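PDB 4OUS: caprin-2 from Danio rerio, which probably acts in canonical Wnt signalling through its C1q domain, which forms a trimer and binds calcium. Local coordinates for residues R5-A10 with N33-F38; L21-F27 with W109-R114; V54-L60 with Y124-F130. The protein carries 1 engineered substitution. All coordinates share one frame; numbering follows the deposited sequence.

Interaction 1 of 3, residues R5-A10 with N33-F38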
loop_
_atom_site.group_PDB
_atom_site.type_symbol
_atom_site.label_atom_id
_atom_site.label_comp_id
_atom_site.label_asym_id
_atom_site.label_seq_id
_atom_site.Cartn_x
_atom_site.Cartn_y
_atom_site.Cartn_z
ATOM N N ARG A 5 2.229 21.575 7.334
ATOM C CA ARG A 5 1.439 20.353 7.327
ATOM C C ARG A 5 0.864 20.177 5.936
ATOM O O ARG A 5 0.080 21.005 5.473
ATOM C CB ARG A 5 0.338 20.402 8.384
ATOM C CG ARG A 5 0.883 20.529 9.797
ATOM C CD ARG A 5 -0.203 20.406 10.847
ATOM N NE ARG A 5 0.368 20.199 12.174
ATOM C CZ ARG A 5 -0.348 20.067 13.286
ATOM N NH1 ARG A 5 -1.672 20.123 13.235
ATOM N NH2 ARG A 5 0.261 19.880 14.448
ATOM N N VAL A 6 1.289 19.124 5.249
ATOM C CA VAL A 6 0.894 18.922 3.870
ATOM C C VAL A 6 0.500 17.462 3.683
ATOM O O VAL A 6 1.328 16.562 3.858
ATOM C CB VAL A 6 2.031 19.281 2.889
ATOM C CG1 VAL A 6 1.544 19.178 1.451
ATOM C CG2 VAL A 6 2.588 20.671 3.170
ATOM N N ALA A 7 -0.762 17.221 3.346
ATOM C CA ALA A 7 -1.250 15.867 3.132
ATOM C C ALA A 7 -2.539 15.919 2.353
ATOM O O ALA A 7 -3.378 16.781 2.595
ATOM C CB ALA A 7 -1.466 15.150 4.459
ATOM N N PHE A 8 -2.715 14.991 1.421
ATOM C CA PHE A 8 -3.982 14.873 0.723
ATOM C C PHE A 8 -4.372 13.412 0.627
ATOM O O PHE A 8 -3.516 12.516 0.659
ATOM C CB PHE A 8 -3.935 15.505 -0.678
ATOM C CG PHE A 8 -3.076 14.759 -1.652
ATOM C CD1 PHE A 8 -3.616 13.797 -2.489
ATOM C CD2 PHE A 8 -1.721 15.018 -1.729
ATOM C CE1 PHE A 8 -2.808 13.102 -3.372
ATOM C CE2 PHE A 8 -0.916 14.337 -2.612
ATOM C CZ PHE A 8 -1.462 13.374 -3.433
ATOM N N SER A 9 -5.669 13.180 0.486
ATOM C CA SER A 9 -6.171 11.837 0.293
ATOM C C SER A 9 -7.401 11.950 -0.585
ATOM O O SER A 9 -8.418 12.513 -0.167
ATOM C CB SER A 9 -6.470 11.185 1.636
ATOM O OG SER A 9 -6.627 9.790 1.492
ATOM N N ALA A 10 -7.278 11.454 -1.813
ATOM C CA ALA A 10 -8.271 11.660 -2.850
ATOM C C ALA A 10 -8.864 10.342 -3.316
ATOM O O ALA A 10 -8.247 9.278 -3.167
ATOM C CB ALA A 10 -7.659 12.401 -4.022
ATOM N N ASN A 33 -6.945 17.717 2.501
ATOM C CA ASN A 33 -6.099 18.489 1.602
ATOM C C ASN A 33 -5.369 19.566 2.406
ATOM O O ASN A 33 -5.448 20.758 2.102
ATOM C CB ASN A 33 -6.921 19.093 0.457
ATOM C CG ASN A 33 -6.067 19.506 -0.743
ATOM O OD1 ASN A 33 -4.883 19.181 -0.840
ATOM N ND2 ASN A 33 -6.681 20.229 -1.671
ATOM N N LEU A 34 -4.679 19.125 3.452
ATOM C CA LEU A 34 -3.864 20.009 4.282
ATOM C C LEU A 34 -2.787 20.646 3.426
ATOM O O LEU A 34 -2.026 19.945 2.753
ATOM C CB LEU A 34 -3.226 19.244 5.440
ATOM C CG LEU A 34 -4.172 18.582 6.435
ATOM C CD1 LEU A 34 -3.383 17.766 7.442
ATOM C CD2 LEU A 34 -5.032 19.618 7.148
ATOM N N GLY A 35 -2.744 21.974 3.436
ATOM C CA GLY A 35 -1.818 22.711 2.597
ATOM C C GLY A 35 -2.394 23.147 1.260
ATOM O O GLY A 35 -1.768 23.939 0.555
ATOM N N ASP A 36 -3.576 22.637 0.914
ATOM C CA ASP A 36 -4.289 23.030 -0.306
ATOM C C ASP A 36 -3.511 22.761 -1.583
ATOM O O ASP A 36 -3.677 23.480 -2.570
ATOM C CB ASP A 36 -4.657 24.516 -0.273
ATOM C CG ASP A 36 -5.404 24.897 0.969
ATOM O OD1 ASP A 36 -6.631 24.665 1.007
ATOM O OD2 ASP A 36 -4.766 25.430 1.903
ATOM N N MET A 37 -2.678 21.733 -1.588
ATOM C CA MET A 37 -1.774 21.532 -2.710
ATOM C C MET A 37 -2.228 20.475 -3.723
ATOM O O MET A 37 -1.594 20.326 -4.773
ATOM C CB MET A 37 -0.374 21.185 -2.189
ATOM C CG MET A 37 0.270 22.237 -1.277
ATOM S SD MET A 37 0.143 23.943 -1.828
ATOM C CE MET A 37 0.894 23.774 -3.408
ATOM N N PHE A 38 -3.305 19.744 -3.434
ATOM C CA PHE A 38 -3.868 18.846 -4.435
ATOM C C PHE A 38 -4.956 19.559 -5.220
ATOM O O PHE A 38 -5.809 20.229 -4.636
ATOM C CB PHE A 38 -4.439 17.579 -3.804
ATOM C CG PHE A 38 -4.844 16.544 -4.814
ATOM C CD1 PHE A 38 -3.885 15.748 -5.417
ATOM C CD2 PHE A 38 -6.170 16.377 -5.179
ATOM C CE1 PHE A 38 -4.240 14.795 -6.348
ATOM C CE2 PHE A 38 -6.535 15.413 -6.108
ATOM C CZ PHE A 38 -5.566 14.625 -6.694
#

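Interaction 2 of 3, residues L21-F27 with W109-R114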
loop_
_atom_site.group_PDB
_atom_site.type_symbol
_atom_site.label_atom_id
_atom_site.label_comp_id
_atom_site.label_asym_id
_atom_site.label_seq_id
_atom_site.Cartn_x
_atom_site.Cartn_y
_atom_site.Cartn_z
ATOM N N LEU A 21 -4.930 7.029 -24.872
ATOM C CA LEU A 21 -3.935 6.543 -23.926
ATOM C C LEU A 21 -3.197 7.700 -23.258
ATOM O O LEU A 21 -3.213 8.829 -23.751
ATOM C CB LEU A 21 -2.939 5.620 -24.629
ATOM C CG LEU A 21 -3.343 4.154 -24.829
ATOM C CD1 LEU A 21 -4.572 3.988 -25.718
ATOM C CD2 LEU A 21 -2.175 3.366 -25.392
ATOM N N ASP A 22 -2.558 7.406 -22.129
ATOM C CA ASP A 22 -1.652 8.344 -21.456
ATOM C C ASP A 22 -2.325 9.662 -21.055
ATOM O O ASP A 22 -1.897 10.754 -21.444
ATOM C CB ASP A 22 -0.416 8.622 -22.316
ATOM C CG ASP A 22 0.594 7.496 -22.252
ATOM O OD1 ASP A 22 0.565 6.726 -21.271
ATOM O OD2 ASP A 22 1.441 7.399 -23.167
ATOM N N GLN A 23 -3.369 9.544 -20.245
ATOM C CA GLN A 23 -4.098 10.702 -19.741
ATOM C C GLN A 23 -3.920 10.875 -18.243
ATOM O O GLN A 23 -3.898 9.894 -17.503
ATOM C CB GLN A 23 -5.589 10.560 -20.043
ATOM C CG GLN A 23 -5.892 10.470 -21.512
ATOM C CD GLN A 23 -5.424 11.699 -22.255
ATOM O OE1 GLN A 23 -5.782 12.825 -21.906
ATOM N NE2 GLN A 23 -4.598 11.495 -23.272
ATOM N N PRO A 24 -3.835 12.122 -17.773
ATOM C CA PRO A 24 -3.815 12.341 -16.324
ATOM C C PRO A 24 -5.146 11.934 -15.686
ATOM O O PRO A 24 -6.209 12.060 -16.308
ATOM C CB PRO A 24 -3.577 13.847 -16.205
ATOM C CG PRO A 24 -4.182 14.404 -17.448
ATOM C CD PRO A 24 -3.914 13.389 -18.523
ATOM N N ILE A 25 -5.078 11.457 -14.448
ATOM C CA ILE A 25 -6.266 11.006 -13.742
ATOM C C ILE A 25 -6.710 12.042 -12.723
ATOM O O ILE A 25 -6.020 12.296 -11.738
ATOM C CB ILE A 25 -6.022 9.663 -13.024
ATOM C CG1 ILE A 25 -5.562 8.591 -14.013
ATOM C CG2 ILE A 25 -7.277 9.215 -12.284
ATOM C CD1 ILE A 25 -4.835 7.430 -13.354
ATOM N N ALA A 26 -7.863 12.649 -12.967
ATOM C CA ALA A 26 -8.480 13.550 -12.001
ATOM C C ALA A 26 -9.087 12.755 -10.849
ATOM O O ALA A 26 -9.523 11.618 -11.037
ATOM C CB ALA A 26 -9.546 14.399 -12.682
ATOM N N PHE A 27 -9.106 13.341 -9.656
ATOM C CA PHE A 27 -9.760 12.722 -8.505
ATOM C C PHE A 27 -10.724 13.731 -7.913
ATOM O O PHE A 27 -10.295 14.768 -7.415
ATOM C CB PHE A 27 -8.747 12.276 -7.448
ATOM C CG PHE A 27 -7.940 11.072 -7.847
ATOM C CD1 PHE A 27 -6.822 11.208 -8.650
ATOM C CD2 PHE A 27 -8.304 9.807 -7.419
ATOM C CE1 PHE A 27 -6.086 10.107 -9.022
ATOM C CE2 PHE A 27 -7.578 8.701 -7.788
ATOM C CZ PHE A 27 -6.465 8.849 -8.595
ATOM N N TRP A 109 1.533 13.246 -9.958
ATOM C CA TRP A 109 0.218 12.929 -10.492
ATOM C C TRP A 109 0.213 11.500 -11.008
ATOM O O TRP A 109 1.275 10.899 -11.190
ATOM C CB TRP A 109 -0.171 13.917 -11.603
ATOM C CG TRP A 109 0.849 14.097 -12.707
ATOM C CD1 TRP A 109 2.035 14.779 -12.627
ATOM C CD2 TRP A 109 0.752 13.613 -14.054
ATOM N NE1 TRP A 109 2.679 14.744 -13.838
ATOM C CE2 TRP A 109 1.914 14.034 -14.730
ATOM C CE3 TRP A 109 -0.203 12.865 -14.750
ATOM C CZ2 TRP A 109 2.150 13.728 -16.070
ATOM C CZ3 TRP A 109 0.027 12.569 -16.083
ATOM C CH2 TRP A 109 1.196 12.998 -16.729
ATOM N N LEU A 110 -0.979 10.948 -11.210
ATOM C CA LEU A 110 -1.116 9.614 -11.771
ATOM C C LEU A 110 -1.551 9.686 -13.222
ATOM O O LEU A 110 -2.462 10.441 -13.584
ATOM C CB LEU A 110 -2.122 8.780 -10.986
ATOM C CG LEU A 110 -1.803 8.519 -9.516
ATOM C CD1 LEU A 110 -2.902 7.678 -8.892
ATOM C CD2 LEU A 110 -0.464 7.845 -9.337
ATOM N N ARG A 111 -0.889 8.884 -14.044
ATOM C CA ARG A 111 -1.199 8.756 -15.454
ATOM C C ARG A 111 -1.863 7.412 -15.729
ATOM O O ARG A 111 -1.352 6.359 -15.324
ATOM C CB ARG A 111 0.070 8.887 -16.299
ATOM C CG ARG A 111 -0.197 8.878 -17.792
ATOM C CD ARG A 111 1.049 9.192 -18.584
ATOM N NE ARG A 111 1.994 8.086 -18.559
ATOM C CZ ARG A 111 3.100 8.055 -19.295
ATOM N NH1 ARG A 111 3.390 9.073 -20.096
ATOM N NH2 ARG A 111 3.912 7.010 -19.236
ATOM N N LEU A 112 -2.992 7.461 -16.432
ATOM C CA LEU A 112 -3.633 6.278 -16.965
ATOM C C LEU A 112 -2.963 5.963 -18.289
ATOM O O LEU A 112 -3.244 6.604 -19.299
ATOM C CB LEU A 112 -5.134 6.506 -17.141
ATOM C CG LEU A 112 -5.925 5.331 -17.700
ATOM C CD1 LEU A 112 -5.776 4.101 -16.826
ATOM C CD2 LEU A 112 -7.390 5.707 -17.854
ATOM N N HIS A 113 -2.015 5.039 -18.275
ATOM C CA HIS A 113 -1.307 4.694 -19.495
ATOM C C HIS A 113 -2.236 3.932 -20.442
ATOM O O HIS A 113 -2.431 4.343 -21.585
ATOM C CB HIS A 113 -0.055 3.886 -19.169
ATOM C CG HIS A 113 0.592 3.286 -20.372
ATOM N ND1 HIS A 113 1.079 4.047 -21.413
ATOM C CD2 HIS A 113 0.801 1.994 -20.717
ATOM C CE1 HIS A 113 1.572 3.245 -22.344
ATOM N NE2 HIS A 113 1.421 1.996 -21.943
ATOM N N ARG A 114 -2.816 2.842 -19.942
ATOM C CA ARG A 114 -3.805 2.042 -20.659
ATOM C C ARG A 114 -4.837 1.542 -19.669
ATOM O O ARG A 114 -4.554 1.426 -18.475
ATOM C CB ARG A 114 -3.156 0.850 -21.375
ATOM C CG ARG A 114 -2.228 1.218 -22.529
ATOM C CD ARG A 114 -1.748 -0.021 -23.297
ATOM N NE ARG A 114 -2.894 -0.758 -23.832
ATOM C CZ ARG A 114 -3.010 -2.084 -23.865
ATOM N NH1 ARG A 114 -2.031 -2.864 -23.424
ATOM N NH2 ARG A 114 -4.124 -2.627 -24.331
HETATM O O HOH W 1 -3.467 12.035 -10.526
#

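Interaction 3 of 3, residues V54-L60 with Y124-F130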
loop_
_atom_site.group_PDB
_atom_site.type_symbol
_atom_site.label_atom_id
_atom_site.label_comp_id
_atom_site.label_asym_id
_atom_site.label_seq_id
_atom_site.Cartn_x
_atom_site.Cartn_y
_atom_site.Cartn_z
ATOM N N VAL A 54 5.789 11.154 0.731
ATOM C CA VAL A 54 5.327 9.787 0.536
ATOM C C VAL A 54 4.047 9.809 -0.286
ATOM O O VAL A 54 3.157 10.607 -0.005
ATOM C CB VAL A 54 5.057 9.105 1.889
ATOM C CG1 VAL A 54 4.520 7.696 1.692
ATOM C CG2 VAL A 54 6.311 9.100 2.746
ATOM N N PHE A 55 3.964 8.934 -1.290
ATOM C CA PHE A 55 2.761 8.771 -2.109
ATOM C C PHE A 55 2.318 7.324 -2.115
ATOM O O PHE A 55 3.152 6.423 -2.116
ATOM C CB PHE A 55 3.013 9.235 -3.543
ATOM C CG PHE A 55 3.361 10.676 -3.627
ATOM C CD1 PHE A 55 4.687 11.083 -3.608
ATOM C CD2 PHE A 55 2.367 11.638 -3.640
ATOM C CE1 PHE A 55 5.016 12.423 -3.629
ATOM C CE2 PHE A 55 2.688 12.974 -3.662
ATOM C CZ PHE A 55 4.016 13.373 -3.655
ATOM N N ILE A 56 1.006 7.105 -2.137
ATOM C CA ILE A 56 0.421 5.772 -2.213
ATOM C C ILE A 56 -0.788 5.852 -3.146
ATOM O O ILE A 56 -1.524 6.850 -3.127
ATOM C CB ILE A 56 -0.029 5.245 -0.820
ATOM C CG1 ILE A 56 1.045 5.446 0.251
ATOM C CG2 ILE A 56 -0.461 3.784 -0.907
ATOM C CD1 ILE A 56 0.597 5.050 1.649
ATOM N N PHE A 57 -1.027 4.824 -3.957
ATOM C CA PHE A 57 -2.235 4.794 -4.767
ATOM C C PHE A 57 -2.740 3.373 -4.930
ATOM O O PHE A 57 -1.964 2.416 -4.908
ATOM C CB PHE A 57 -2.011 5.454 -6.140
ATOM C CG PHE A 57 -1.024 4.748 -7.028
ATOM C CD1 PHE A 57 -1.446 3.757 -7.902
ATOM C CD2 PHE A 57 0.314 5.101 -7.028
ATOM C CE1 PHE A 57 -0.547 3.114 -8.744
ATOM C CE2 PHE A 57 1.212 4.457 -7.872
ATOM C CZ PHE A 57 0.776 3.472 -8.728
ATOM N N HIS A 58 -4.056 3.262 -5.101
ATOM C CA HIS A 58 -4.759 2.007 -5.325
ATOM C C HIS A 58 -5.823 2.280 -6.370
ATOM O O HIS A 58 -6.738 3.059 -6.094
ATOM C CB HIS A 58 -5.422 1.496 -4.043
ATOM C CG HIS A 58 -4.464 0.989 -3.015
ATOM N ND1 HIS A 58 -3.838 1.799 -2.092
ATOM C CD2 HIS A 58 -4.040 -0.271 -2.769
ATOM C CE1 HIS A 58 -3.062 1.053 -1.324
ATOM N NE2 HIS A 58 -3.170 -0.205 -1.709
ATOM N N ILE A 59 -5.726 1.668 -7.547
ATOM C CA ILE A 59 -6.658 1.974 -8.626
ATOM C C ILE A 59 -7.362 0.697 -9.085
ATOM O O ILE A 59 -6.708 -0.252 -9.506
ATOM C CB ILE A 59 -5.936 2.637 -9.817
ATOM C CG1 ILE A 59 -5.125 3.871 -9.375
ATOM C CG2 ILE A 59 -6.929 2.987 -10.908
ATOM C CD1 ILE A 59 -5.941 5.017 -8.830
ATOM N N LEU A 60 -8.689 0.671 -8.998
ATOM C CA LEU A 60 -9.464 -0.489 -9.420
ATOM C C LEU A 60 -9.827 -0.348 -10.893
ATOM O O LEU A 60 -10.347 0.697 -11.301
ATOM C CB LEU A 60 -10.732 -0.624 -8.573
ATOM C CG LEU A 60 -11.503 -1.935 -8.732
ATOM C CD1 LEU A 60 -10.759 -3.076 -8.055
ATOM C CD2 LEU A 60 -12.923 -1.811 -8.191
ATOM N N TYR A 124 -13.054 3.026 -4.200
ATOM C CA TYR A 124 -12.034 2.000 -4.412
ATOM C C TYR A 124 -10.722 2.569 -4.944
ATOM O O TYR A 124 -9.645 2.051 -4.639
ATOM C CB TYR A 124 -12.532 0.949 -5.403
ATOM C CG TYR A 124 -13.701 0.142 -4.925
ATOM C CD1 TYR A 124 -13.508 -1.008 -4.179
ATOM C CD2 TYR A 124 -15.005 0.514 -5.230
ATOM C CE1 TYR A 124 -14.573 -1.766 -3.739
ATOM C CE2 TYR A 124 -16.082 -0.240 -4.791
ATOM C CZ TYR A 124 -15.850 -1.380 -4.051
ATOM O OH TYR A 124 -16.890 -2.154 -3.597
ATOM N N SER A 125 -10.819 3.613 -5.763
ATOM C CA SER A 125 -9.686 4.141 -6.508
ATOM C C SER A 125 -9.213 5.432 -5.875
ATOM O O SER A 125 -9.942 6.435 -5.878
ATOM C CB SER A 125 -10.076 4.345 -7.972
ATOM O OG SER A 125 -10.372 3.088 -8.570
ATOM N N THR A 126 -8.005 5.393 -5.319
ATOM C CA THR A 126 -7.516 6.393 -4.384
ATOM C C THR A 126 -6.073 6.799 -4.679
ATOM O O THR A 126 -5.295 6.045 -5.275
ATOM C CB THR A 126 -7.555 5.852 -2.960
ATOM O OG1 THR A 126 -6.741 4.674 -2.932
ATOM C CG2 THR A 126 -8.980 5.521 -2.521
ATOM N N PHE A 127 -5.712 7.978 -4.194
ATOM C CA PHE A 127 -4.378 8.554 -4.378
ATOM C C PHE A 127 -4.139 9.487 -3.207
ATOM O O PHE A 127 -4.942 10.391 -2.979
ATOM C CB PHE A 127 -4.332 9.301 -5.718
ATOM C CG PHE A 127 -3.021 10.007 -6.044
ATOM C CD1 PHE A 127 -1.786 9.523 -5.642
ATOM C CD2 PHE A 127 -3.060 11.159 -6.819
ATOM C CE1 PHE A 127 -0.619 10.192 -6.006
ATOM C CE2 PHE A 127 -1.911 11.821 -7.189
ATOM C CZ PHE A 127 -0.685 11.345 -6.782
ATOM N N SER A 128 -3.061 9.274 -2.461
ATOM C CA SER A 128 -2.730 10.119 -1.323
ATOM C C SER A 128 -1.255 10.435 -1.276
ATOM O O SER A 128 -0.427 9.736 -1.865
ATOM C CB SER A 128 -3.106 9.462 0.005
ATOM O OG SER A 128 -4.440 9.008 -0.004
ATOM N N GLY A 129 -0.926 11.473 -0.524
ATOM C CA GLY A 129 0.453 11.849 -0.326
ATOM C C GLY A 129 0.610 12.691 0.917
ATOM O O GLY A 129 -0.343 13.342 1.365
ATOM N N PHE A 130 1.809 12.694 1.485
ATOM C CA PHE A 130 2.067 13.562 2.616
ATOM C C PHE A 130 3.540 13.920 2.713
ATOM O O PHE A 130 4.422 13.195 2.245
ATOM C CB PHE A 130 1.575 12.937 3.934
ATOM C CG PHE A 130 2.182 11.602 4.271
ATOM C CD1 PHE A 130 3.363 11.522 4.990
ATOM C CD2 PHE A 130 1.536 10.429 3.931
ATOM C CE1 PHE A 130 3.907 10.298 5.328
ATOM C CE2 PHE A 130 2.078 9.201 4.266
ATOM C CZ PHE A 130 3.263 9.140 4.969
#

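Interaction 1 of 3, residues R5-A10 with N33-F38
The edge of the five-stranded sheet of the C1q jelly-roll sandwich forms where Ala7 pairs with Leu34, joining antiparallel strands 7-12 and 29-34. Ala7 N donates to Leu34 O at 3.1 Å; the return bond from Leu34 N to Ala7 O is short, 2.8 Å, but sharply bent and weak. A type II turn from Asn33 to Asp36 then takes the chain out of the sheet. Gly35 occupies it at a positive phi, where a CB would press on the preceding carbonyl and crowd Val6 CG2. The turn brings Phe38 back against Phe8 in an offset stack, ring centroids 4.6 Å apart and planes 16° apart. Phe38 CD1 lies over the rim of the Phe8 face, 3.5 Å from Phe8 CE1, and Phe38 CE2 meets Ala10 CB at 3.8 Å. The Phe8 ring also meets Phe127 edge-to-face, inside the sandwich, whereas Ala7 and Leu34 on the other face pack on Leu132 and Tyr133 of the second subunit. Asn33 fixes the return of the chain: with CG anti to the backbone N (chi1 -161°), its amide reaches the Phe38 backbone, OD1 taking Phe38 N on an in-plane lone pair at 3.1 Å while ND2 donates to Phe38 O.

Interaction 2 of 3, residues L21-F27 with W109-R114
Asp22 sets its carboxylate between His113 and Arg111 and uses one oxygen for both. His113 lies alongside it, pointing the same way, and ND1 donates to Asp22 OD1 at 2.7 Å; the oxygen sits at the ring edge, in the imidazole plane, and is met on its syn side, 31° out of the carboxylate plane. Arg111 offers a face instead. Its chain bends about the CG-CD bond (chi3 72°), bringing the guanidinium into a stack with the carboxylate, planes 18° apart. OD1 thus lies above the guanidinium, 3.4 Å from Arg111 NE, in a salt bridge of charges alone, and the NE hydrogen goes to Asn71 OD1. Trp122 of the third subunit meets the His113 ring edge-to-face and packs on Arg111, so the cluster borders a subunit interface.

Behind these side chains, the short strand 23-24 runs antiparallel to strand 107-114 of the C1q sandwich. Asp22 and Gln23 both face Leu112, forming a G1 beta bulge; Leu112 N donates to Gln23 O at 2.8 Å, and Gln23 NE2 turns back to Leu21 O.

Beyond the bulge Ile25 N still donates to Leu110 O, but the side chains that meet are apolar. Pro24 CB touches Trp109 CE3 at 3.8 Å, on the face of the pairing that also carries Arg111. Ile25 reaches the other way, CG1 against Leu112 CB and CD1 against Leu110 CB. Phe27 crosses Leu110 at about a right angle, its CZ 3.8 Å from Leu110 CD1. Where the two segments diverge, a water donates to Ile25 O and accepts from Leu110 N, both at 2.8 Å.

Interaction 3 of 3, residues V54-L60 with Y124-F130
Val54 and Phe130 pack tightly side by side where strands 51-60 and 125-134 pair, two inner antiparallel strands of the C1q jelly roll. With CG between its backbone N and carbonyl carbon (chi1 59°), Phe130 lays its ring flat beside Val54, and Val54 CB sits over the face in a CH-pi contact, 3.8 Å from the centroid. Replacing Phe130 by an alanine would probably open a gap over Val54 and take away the ring that packs on Phe130 of the third subunit. Next along, Gly129 leaves room for Phe55, whose CD2 comes within 3.8 Å of Gly129 CA; any CB there would clash with that ring. The backbones are bound evenly by paired N-H...O=C bonds, among them Ser128 N to Ile56 O at 2.9 Å.

Midway, the side chains fit more loosely across the strands. Ile56 and Ser128 share a face but make no close side-chain contact with each other, and Thr126 OG1 comes no nearer to the His58 side chain than 3.6 Å, at His58 CB. No solvent side results, for every residue is buried: the second subunit covers this face, its His97 bonding to Ser128 OG and His58 ND1, its Asn96 to Thr126 OG1, while Ile56 meets Ile56 of the third. At the far end Ser125 OG replaces a backbone acceptor, taking Leu60 N at 3.0 Å and also bonding to Tyr118 O. Leu60 CD2 rests over the Tyr124 ring, 3.9 Å from Tyr124 CG.

Strands 7-12 and 93-102 flank the pair in the sheet, and Phe55, Phe57 and Phe127 project from the opposite face onto strand 107-114 of the second sheet, with Phe57 and Phe127 also reaching strand 68-74.

The three contacts cover both sheets of one C1q domain. Interactions 1 and 3 lie in the same five-stranded sheet, centres about 13 Å apart, with strands 7-12 and 125-134 adjacent; Ala10 N and Phe127 O join them. Interaction 2 belongs to the second sheet, its centre about 20 Å from that of interaction 1 and about 13 Å from that of interaction 3. Phe27 and Leu110 bring it against Phe57 and Phe127 in the core between the sheets, and Phe27 also packs on Ala10. Along the chain, interaction 1 closes before interaction 3 opens, whereas interaction 2 interleaves with both, tying early strands to late ones. All three also border neighbouring subunits, so the sandwich and the trimer share residues.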